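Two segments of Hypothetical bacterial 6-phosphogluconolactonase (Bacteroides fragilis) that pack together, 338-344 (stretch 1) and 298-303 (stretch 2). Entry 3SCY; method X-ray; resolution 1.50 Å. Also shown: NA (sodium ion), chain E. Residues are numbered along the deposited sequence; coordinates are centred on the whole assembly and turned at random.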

# COMPACT_ATOMS: atom_id res chain seq x y z
N ALA A 338 6.90 7.40 22.84
CA ALA A 338 6.53 6.78 24.11
C ALA A 338 5.01 6.60 24.28
O ALA A 338 4.60 5.77 25.09
CB ALA A 338 7.08 7.61 25.25
N THR A 339 4.17 7.39 23.59
CA THR A 339 2.72 7.26 23.75
C THR A 339 2.01 6.87 22.45
O THR A 339 0.84 6.50 22.50
CB THR A 339 2.12 8.60 24.22
OG1 THR A 339 2.25 9.53 23.15
CG2 THR A 339 2.77 9.12 25.50
N GLY A 340 2.69 7.01 21.32
CA GLY A 340 2.09 6.73 20.01
C GLY A 340 1.27 7.89 19.46
O GLY A 340 0.87 7.85 18.29
N LEU A 341 1.05 8.95 20.27
CA LEU A 341 0.20 10.08 19.89
C LEU A 341 0.83 11.02 18.89
O LEU A 341 2.06 11.10 18.76
CB LEU A 341 -0.28 10.85 21.12
CG LEU A 341 -1.00 10.00 22.17
CD1 LEU A 341 -1.43 10.87 23.34
CD2 LEU A 341 -2.20 9.20 21.56
N LEU A 342 -0.03 11.72 18.15
CA LEU A 342 0.37 12.54 17.02
C LEU A 342 0.12 14.03 17.24
O LEU A 342 -0.85 14.39 17.92
CB LEU A 342 -0.43 12.09 15.78
CG LEU A 342 -0.31 10.62 15.41
CD1 LEU A 342 -1.16 10.29 14.18
CD2 LEU A 342 1.17 10.23 15.14
N THR A 343 0.99 14.88 16.64
CA THR A 343 0.91 16.34 16.69
C THR A 343 1.10 16.92 15.30
O THR A 343 2.15 16.70 14.70
CB THR A 343 1.96 16.93 17.66
OG1 THR A 343 1.83 16.32 18.94
CG2 THR A 343 1.86 18.46 17.79
N ASP A 344 0.11 17.65 14.79
CA ASP A 344 0.22 18.32 13.49
C ASP A 344 1.26 19.43 13.63
O ASP A 344 1.11 20.33 14.48
CB ASP A 344 -1.14 18.86 13.02
CG ASP A 344 -1.19 19.40 11.61
OD1 ASP A 344 -0.10 19.54 10.97
OD2 ASP A 344 -2.29 19.72 11.13
NA NA E . -3.19 14.29 18.19
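Stretch 2, residues 298-303: KVGYQL

Stretch 2 (Lys 298 to Leu 303) belongs to a strand that begins earlier in the chain, whereas stretch 1 approaches as a loop and becomes a strand only from Leu 342 to Asp 344. The touching parts run in the same direction, their end-to-end vectors 8° apart. The CA atoms of Leu 341 and Gly 300 lie 6.7 Å apart, as do those of Leu 342 and Gln 302, so that one step along stretch 1 is matched by two along stretch 2. No hydrogen bond joins the two segments, and the surface buried between them is modest, 231 Å² with both sides summed. Gly 340 turns the loop with a positive phi of 83°, a value that favours glycine. Gly 300 is almost fully stretched (phi/psi -175/-178), while Val 299 before it departs from regular strand geometry at -120/-16.

A sodium ion links the two stretches directly. NA is bound by Gln 302 OE1 at 2.2 Å and by Leu 342 O at 2.4 Å, and four waters complete a set of six ligands. Shared coordination explains why two oxygens, Leu 342 O and Gln 302 OE1, sit only 3.2 Å apart: both carry partial negative charge, and the cation that both bind offsets their repulsion. Two of the waters also tie the ion to the backbone, water 1 donating to Tyr 301 O (2.9 Å) and water 2 accepting from Leu 342 N (3.2 Å).

Gln 302 points toward stretch 1 and has the largest area covered in the contact. While OE1 faces the metal, NE2 donates to Leu 303 O at 2.9 Å in a nearly straight bond, which helps fix the orientation of the amide. Leu 342 also points toward its partner, its CB 3.8 Å from Gln 302 OE1. Leu 341 leaves its backbone sideways, but its end comes nearer: CD2 lies 4.0 Å from Val 299 O and 4.2 Å from Gly 300 CA. The absence of a side chain at Gly 300 makes room for this methyl, since an ideal CB there would fall 2.7 Å from Leu 341 CD2, a clash. At the start of the contact, Val 299 (chi1 m) points toward stretch 1 and brings CG2 to 3.9 Å from Thr 339 O. Thr 339 OG1 accepts from Leu 341 N at 3.2 Å, bracing the loop.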

# COMPACT_ATOMS: atom_id res chain seq x y z
N LYS A 298 -6.56 0.17 21.61
CA LYS A 298 -6.61 1.54 21.09
C LYS A 298 -6.14 2.51 22.16
O LYS A 298 -6.47 2.36 23.34
CB LYS A 298 -8.01 1.92 20.60
CG LYS A 298 -7.97 3.14 19.66
CD LYS A 298 -9.30 3.55 19.09
CE LYS A 298 -9.82 2.64 18.03
NZ LYS A 298 -11.17 3.07 17.56
N VAL A 299 -5.30 3.45 21.76
CA VAL A 299 -4.77 4.46 22.69
C VAL A 299 -5.13 5.89 22.25
O VAL A 299 -5.02 6.81 23.07
CB VAL A 299 -3.24 4.33 22.93
CG1 VAL A 299 -2.88 2.99 23.58
CG2 VAL A 299 -2.44 4.54 21.65
N GLY A 300 -5.55 6.11 21.00
CA GLY A 300 -5.89 7.47 20.60
C GLY A 300 -6.45 7.56 19.21
O GLY A 300 -6.65 6.53 18.54
N TYR A 301 -6.73 8.79 18.79
CA TYR A 301 -7.30 9.04 17.47
C TYR A 301 -6.91 10.43 17.03
O TYR A 301 -7.01 11.39 17.81
CB TYR A 301 -8.85 8.92 17.52
CG TYR A 301 -9.43 8.77 16.13
CD1 TYR A 301 -9.51 7.52 15.53
CD2 TYR A 301 -9.88 9.88 15.42
CE1 TYR A 301 -9.98 7.37 14.22
CE2 TYR A 301 -10.38 9.73 14.12
CZ TYR A 301 -10.46 8.48 13.55
OH TYR A 301 -10.95 8.29 12.28
N GLN A 302 -6.46 10.55 15.78
CA GLN A 302 -6.06 11.83 15.23
C GLN A 302 -6.90 12.18 14.02
O GLN A 302 -6.83 11.50 13.00
CB GLN A 302 -4.57 11.80 14.85
CG GLN A 302 -4.10 13.07 14.12
CD GLN A 302 -4.11 14.30 14.99
OE1 GLN A 302 -3.39 14.39 15.97
NE2 GLN A 302 -4.93 15.27 14.66
N LEU A 303 -7.65 13.27 14.11
CA LEU A 303 -8.44 13.74 12.98
C LEU A 303 -7.51 14.34 11.95
O LEU A 303 -6.55 15.02 12.29
CB LEU A 303 -9.48 14.77 13.43
CG LEU A 303 -10.63 14.20 14.27
CD1 LEU A 303 -11.46 15.33 14.88
CD2 LEU A 303 -11.57 13.33 13.41
O HOH W 1 -5.74 13.95 18.39
O HOH W 2 -3.19 11.69 18.67
O HOH W 3 -3.38 16.51 18.67
O HOH W 4 -2.87 13.74 20.76